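Protein MJ1225 (PDB 3KH5) binds AMP and ADP through its CBS domains and is probably an archaeal homolog of the gamma subunit of AMP-activated protein kinase. Local coordinates at residues Val170-Arg181 with Gly192-Ile200. Sequence-based numbering, arbitrary orientation.
Sequences VARTMVRNGFRR and GIITSTDFI. With ADP (adenosine-5'-diphosphate), chain E; AMP (adenosine monophosphate), chain C.
Met-174 is the bump that fills the hollow between strand 192-195 and the start of helix 196-200. Its chain is extended beyond CG (chi2 179°), and this carries CE in to 3.6 Å from Thr-195 C. The methyl also touches Ile-194 CG2. The sulfur SD lies 3.7 Å from Phe-199 CE2, an oblique Met-aromatic contact. Val-170 fits in beside it: CG1 packs at the ring edge, 3.6 Å from Phe-199 CZ, and also reaches Ile-194 CG2. Ala-171 N approaches the same ring near its plane. Met-225 and Ile-228 of helix 225-228 continue this apolar packing.

At the other end the backbones meet. Arg-181 and Thr-195 form an antiparallel non-hydrogen-bonded pair, and Arg-181 CB rests 3.6 Å from Thr-195 CG2. Ser-196 N donates to Arg-180 O (2.9 Å). Thr-195 and Asp-198 form a capping box at the start of helix 196-203.

The nucleotides lie on this frame. The Phe-179 ring lays one face over the ADP adenine, with CD2 3.4 Å from ADP C6; Asn-177 O sits over the opposite face. With an alanine here the adenine would probably lose the ring stacked on one face and be free to shift. The Arg-181 chain bends at chi2 (-104°). Its guanidinium edge then spans two phosphates: NE and NH2 both grip ADP O1B, and NH1 reaches AMP O3P at 2.6 Å. Arg-180 lies over one face of this guanidinium, and its NH1 and NH2 make salt bridges to ADP bound elsewhere in the protein. Asp-198 OD1 accepts from AMP O3' (2.8 Å), and OD2 from O2'. This helix, strand pair and helix belong to the third CBS repeat and form one wall of the nucleotide sites, with phosphates gathered at the arginines and the AMP ribose held by Asp-198; Ile-234 and Ala-256 help complete the AMP pocket.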
loop_
_atom_site.group_PDB
_atom_site.type_symbol
_atom_site.label_atom_id
_atom_site.label_comp_id
_atom_site.label_asym_id
_atom_site.label_seq_id
_atom_site.Cartn_x
_atom_site.Cartn_y
_atom_site.Cartn_z
ATOM N N VAL A 170 -1.567 -4.243 -15.168
ATOM C CA VAL A 170 -0.697 -3.921 -14.043
ATOM C C VAL A 170 -1.432 -4.137 -12.716
ATOM O O VAL A 170 -0.842 -4.625 -11.754
ATOM C CB VAL A 170 -0.148 -2.480 -14.141
ATOM C CG1 VAL A 170 0.620 -2.090 -12.878
ATOM C CG2 VAL A 170 0.745 -2.350 -15.359
ATOM N N ALA A 171 -2.720 -3.783 -12.675
ATOM C CA ALA A 171 -3.558 -3.986 -11.486
ATOM C C ALA A 171 -3.631 -5.455 -11.070
ATOM O O ALA A 171 -3.587 -5.783 -9.879
ATOM C CB ALA A 171 -4.959 -3.435 -11.722
ATOM N N ARG A 172 -3.776 -6.326 -12.066
ATOM C CA ARG A 172 -3.726 -7.766 -11.867
ATOM C C ARG A 172 -2.402 -8.170 -11.255
ATOM O O ARG A 172 -2.367 -8.906 -10.272
ATOM C CB ARG A 172 -3.876 -8.463 -13.207
ATOM C CG ARG A 172 -5.274 -8.467 -13.720
ATOM C CD ARG A 172 -5.883 -9.802 -13.429
ATOM N NE ARG A 172 -6.545 -10.280 -14.630
ATOM C CZ ARG A 172 -7.605 -11.077 -14.638
ATOM N NH1 ARG A 172 -8.139 -11.498 -13.498
ATOM N NH2 ARG A 172 -8.137 -11.454 -15.794
ATOM N N THR A 173 -1.314 -7.674 -11.844
ATOM C CA THR A 173 0.027 -7.989 -11.373
ATOM C C THR A 173 0.189 -7.586 -9.915
ATOM O O THR A 173 0.725 -8.359 -9.124
ATOM C CB THR A 173 1.122 -7.320 -12.238
ATOM O OG1 THR A 173 0.936 -7.682 -13.610
ATOM C CG2 THR A 173 2.510 -7.763 -11.804
ATOM N N MET A 174 -0.282 -6.392 -9.559
ATOM C CA MET A 174 -0.167 -5.911 -8.182
ATOM C C MET A 174 -0.942 -6.803 -7.214
ATOM O O MET A 174 -0.407 -7.242 -6.191
ATOM C CB MET A 174 -0.677 -4.470 -8.061
ATOM C CG MET A 174 0.229 -3.404 -8.655
ATOM S SD MET A 174 -0.484 -1.752 -8.465
ATOM C CE MET A 174 0.842 -0.765 -9.165
ATOM N N VAL A 175 -2.207 -7.056 -7.540
ATOM C CA VAL A 175 -3.117 -7.759 -6.637
ATOM C C VAL A 175 -2.783 -9.247 -6.490
ATOM O O VAL A 175 -2.784 -9.774 -5.372
ATOM C CB VAL A 175 -4.599 -7.535 -7.035
ATOM C CG1 VAL A 175 -5.532 -8.476 -6.274
ATOM C CG2 VAL A 175 -4.997 -6.081 -6.790
ATOM N N ARG A 176 -2.479 -9.913 -7.606
ATOM C CA ARG A 176 -2.085 -11.330 -7.576
ATOM C C ARG A 176 -0.802 -11.572 -6.780
ATOM O O ARG A 176 -0.683 -12.576 -6.073
ATOM C CB ARG A 176 -1.906 -11.892 -8.991
ATOM C CG ARG A 176 -3.172 -11.945 -9.853
ATOM C CD ARG A 176 -4.197 -12.968 -9.348
ATOM N NE ARG A 176 -3.603 -14.210 -8.852
ATOM C CZ ARG A 176 -4.230 -15.050 -8.032
ATOM N NH1 ARG A 176 -5.464 -14.780 -7.617
ATOM N NH2 ARG A 176 -3.627 -16.157 -7.617
ATOM N N ASN A 177 0.152 -10.655 -6.895
ATOM C CA ASN A 177 1.444 -10.822 -6.238
ATOM C C ASN A 177 1.495 -10.206 -4.839
ATOM O O ASN A 177 2.439 -10.463 -4.076
ATOM C CB ASN A 177 2.537 -10.212 -7.111
ATOM C CG ASN A 177 2.831 -11.038 -8.344
ATOM O OD1 ASN A 177 3.573 -12.019 -8.279
ATOM N ND2 ASN A 177 2.265 -10.637 -9.480
ATOM N N GLY A 178 0.496 -9.386 -4.516
ATOM C CA GLY A 178 0.463 -8.641 -3.254
ATOM C C GLY A 178 1.524 -7.557 -3.129
ATOM O O GLY A 178 2.021 -7.302 -2.029
ATOM N N PHE A 179 1.874 -6.922 -4.250
ATOM C CA PHE A 179 2.865 -5.836 -4.267
ATOM C C PHE A 179 2.242 -4.502 -4.653
ATOM O O PHE A 179 1.711 -4.358 -5.758
ATOM C CB PHE A 179 4.014 -6.123 -5.246
ATOM C CG PHE A 179 4.727 -7.426 -5.007
ATOM C CD1 PHE A 179 5.000 -7.870 -3.717
ATOM C CD2 PHE A 179 5.161 -8.193 -6.082
ATOM C CE1 PHE A 179 5.669 -9.074 -3.499
ATOM C CE2 PHE A 179 5.834 -9.399 -5.874
ATOM C CZ PHE A 179 6.089 -9.838 -4.579
ATOM N N ARG A 180 2.330 -3.526 -3.751
ATOM C CA ARG A 180 1.838 -2.166 -4.004
ATOM C C ARG A 180 2.700 -1.390 -4.994
ATOM O O ARG A 180 2.205 -0.483 -5.661
ATOM C CB ARG A 180 1.764 -1.359 -2.707
ATOM C CG ARG A 180 0.708 -1.831 -1.722
ATOM C CD ARG A 180 0.963 -1.267 -0.329
ATOM N NE ARG A 180 1.112 0.190 -0.318
ATOM C CZ ARG A 180 1.287 0.919 0.783
ATOM N NH1 ARG A 180 1.331 0.333 1.976
ATOM N NH2 ARG A 180 1.414 2.237 0.695
ATOM N N ARG A 181 3.989 -1.725 -5.066
ATOM C CA ARG A 181 4.910 -0.971 -5.929
ATOM C C ARG A 181 5.650 -1.868 -6.930
ATOM O O ARG A 181 6.286 -2.868 -6.565
ATOM C CB ARG A 181 5.895 -0.105 -5.119
ATOM C CG ARG A 181 5.737 -0.211 -3.584
ATOM C CD ARG A 181 5.060 0.918 -2.796
ATOM N NE ARG A 181 5.205 0.387 -1.446
ATOM C CZ ARG A 181 4.868 0.935 -0.267
ATOM N NH1 ARG A 181 4.328 2.186 -0.146
ATOM N NH2 ARG A 181 5.112 0.190 0.837
ATOM N N GLY A 192 10.901 3.958 -14.604
ATOM C CA GLY A 192 9.902 4.553 -13.726
ATOM C C GLY A 192 9.475 3.648 -12.584
ATOM O O GLY A 192 10.022 2.562 -12.392
ATOM N N ILE A 193 8.496 4.114 -11.817
ATOM C CA ILE A 193 7.858 3.317 -10.772
ATOM C C ILE A 193 6.356 3.622 -10.779
ATOM O O ILE A 193 5.942 4.745 -11.078
ATOM C CB ILE A 193 8.493 3.577 -9.371
ATOM C CG1 ILE A 193 8.086 2.491 -8.357
ATOM C CG2 ILE A 193 8.179 4.995 -8.865
ATOM C CD1 ILE A 193 8.948 2.447 -7.091
ATOM N N ILE A 194 5.551 2.612 -10.471
ATOM C CA ILE A 194 4.102 2.754 -10.392
ATOM C C ILE A 194 3.623 2.054 -9.112
ATOM O O ILE A 194 4.088 0.952 -8.795
ATOM C CB ILE A 194 3.410 2.196 -11.680
ATOM C CG1 ILE A 194 1.927 2.587 -11.728
ATOM C CG2 ILE A 194 3.584 0.680 -11.815
ATOM C CD1 ILE A 194 1.686 4.020 -12.179
ATOM N N THR A 195 2.731 2.708 -8.363
ATOM C CA THR A 195 2.202 2.143 -7.110
ATOM C C THR A 195 0.669 2.175 -7.094
ATOM O O THR A 195 0.060 2.852 -7.919
ATOM C CB THR A 195 2.771 2.854 -5.841
ATOM O OG1 THR A 195 2.122 4.118 -5.648
ATOM C CG2 THR A 195 4.288 3.061 -5.941
ATOM N N SER A 196 0.053 1.449 -6.159
ATOM C CA SER A 196 -1.412 1.434 -6.029
ATOM C C SER A 196 -2.000 2.832 -5.777
ATOM O O SER A 196 -3.132 3.121 -6.173
ATOM C CB SER A 196 -1.852 0.469 -4.928
ATOM O OG SER A 196 -1.318 0.841 -3.668
ATOM N N THR A 197 -1.206 3.687 -5.127
ATOM C CA THR A 197 -1.543 5.089 -4.834
ATOM C C THR A 197 -1.775 5.908 -6.113
ATOM O O THR A 197 -2.706 6.723 -6.187
ATOM C CB THR A 197 -0.423 5.736 -3.960
ATOM O OG1 THR A 197 -0.518 5.242 -2.617
ATOM C CG2 THR A 197 -0.531 7.253 -3.932
ATOM N N ASP A 198 -0.923 5.674 -7.111
ATOM C CA ASP A 198 -1.063 6.283 -8.434
ATOM C C ASP A 198 -2.416 5.958 -9.060
ATOM O O ASP A 198 -3.013 6.799 -9.739
ATOM C CB ASP A 198 0.058 5.799 -9.359
ATOM C CG ASP A 198 1.425 6.286 -8.922
ATOM O OD1 ASP A 198 1.562 7.488 -8.616
ATOM O OD2 ASP A 198 2.371 5.469 -8.888
ATOM N N PHE A 199 -2.891 4.735 -8.828
ATOM C CA PHE A 199 -4.179 4.304 -9.357
ATOM C C PHE A 199 -5.348 5.047 -8.665
ATOM O O PHE A 199 -6.322 5.422 -9.343
ATOM C CB PHE A 199 -4.318 2.760 -9.344
ATOM C CG PHE A 199 -3.333 2.026 -10.265
ATOM C CD1 PHE A 199 -2.460 2.727 -11.105
ATOM C CD2 PHE A 199 -3.308 0.630 -10.310
ATOM C CE1 PHE A 199 -1.568 2.053 -11.947
ATOM C CE2 PHE A 199 -2.419 -0.053 -11.156
ATOM C CZ PHE A 199 -1.549 0.664 -11.973
ATOM N N ILE A 200 -5.234 5.295 -7.348
ATOM C CA ILE A 200 -6.235 6.101 -6.613
ATOM C C ILE A 200 -6.238 7.556 -7.070
ATOM O O ILE A 200 -7.306 8.176 -7.224
ATOM C CB ILE A 200 -5.992 6.167 -5.071
ATOM C CG1 ILE A 200 -5.599 4.796 -4.464
ATOM C CG2 ILE A 200 -7.250 6.723 -4.343
ATOM C CD1 ILE A 200 -6.681 3.738 -4.582
HETATM P PB ADP E . 5.190 -3.482 -1.200
HETATM O O1B ADP E . 5.341 -2.216 -0.438
HETATM O O2B ADP E . 5.511 -3.289 -2.805
HETATM O O3B ADP E . 3.700 -4.111 -1.135
HETATM P PA ADP E . 6.169 -5.398 0.715
HETATM O O1A ADP E . 6.832 -4.745 1.870
HETATM O O2A ADP E . 4.631 -5.805 0.975
HETATM O O3A ADP E . 6.245 -4.556 -0.666
HETATM O "O5'" ADP E . 6.996 -6.665 0.223
HETATM C "C5'" ADP E . 7.112 -7.895 0.963
HETATM C "C4'" ADP E . 8.308 -8.661 0.336
HETATM O "O4'" ADP E . 8.081 -8.735 -1.109
HETATM C "C3'" ADP E . 9.649 -7.933 0.541
HETATM O "O3'" ADP E . 10.696 -8.897 0.701
HETATM C "C2'" ADP E . 9.840 -7.148 -0.761
HETATM O "O2'" ADP E . 11.233 -6.962 -1.067
HETATM C "C1'" ADP E . 9.162 -8.049 -1.805
HETATM N N9 ADP E . 8.650 -7.231 -2.960
HETATM C C8 ADP E . 8.009 -6.057 -2.902
HETATM N N7 ADP E . 7.725 -5.635 -4.136
HETATM C C5 ADP E . 8.184 -6.536 -4.991
HETATM C C6 ADP E . 8.179 -6.636 -6.380
HETATM N N6 ADP E . 7.625 -5.687 -7.134
HETATM N N1 ADP E . 8.744 -7.716 -6.947
HETATM C C2 ADP E . 9.301 -8.666 -6.203
HETATM N N3 ADP E . 9.318 -8.597 -4.877
HETATM C C4 ADP E . 8.771 -7.549 -4.245
HETATM P P AMP C . 3.268 4.929 -2.023
HETATM O O1P AMP C . 2.529 5.484 -0.860
HETATM O O2P AMP C . 2.451 3.713 -2.704
HETATM O O3P AMP C . 4.696 4.289 -1.599
HETATM O "O5'" AMP C . 3.542 5.993 -3.191
HETATM C "C5'" AMP C . 3.218 7.400 -3.083
HETATM C "C4'" AMP C . 3.865 8.168 -4.238
HETATM O "O4'" AMP C . 5.298 7.958 -4.087
HETATM C "C3'" AMP C . 3.431 7.486 -5.550
HETATM O "O3'" AMP C . 3.189 8.470 -6.578
HETATM C "C2'" AMP C . 4.645 6.635 -5.917
HETATM O "O2'" AMP C . 4.764 6.529 -7.340
HETATM C "C1'" AMP C . 5.805 7.444 -5.329
HETATM N N9 AMP C . 7.000 6.601 -5.032
HETATM C C8 AMP C . 7.024 5.459 -4.337
HETATM N N7 AMP C . 8.271 4.991 -4.281
HETATM C C5 AMP C . 9.043 5.843 -4.946
HETATM C C6 AMP C . 10.401 5.884 -5.221
HETATM N N6 AMP C . 11.204 4.917 -4.780
HETATM N N1 AMP C . 10.888 6.915 -5.937
HETATM C C2 AMP C . 10.092 7.886 -6.380
HETATM N N3 AMP C . 8.790 7.875 -6.134
HETATM C C4 AMP C . 8.242 6.870 -5.422
HETATM O O HOH W 1 0.912 1.961 -2.451
#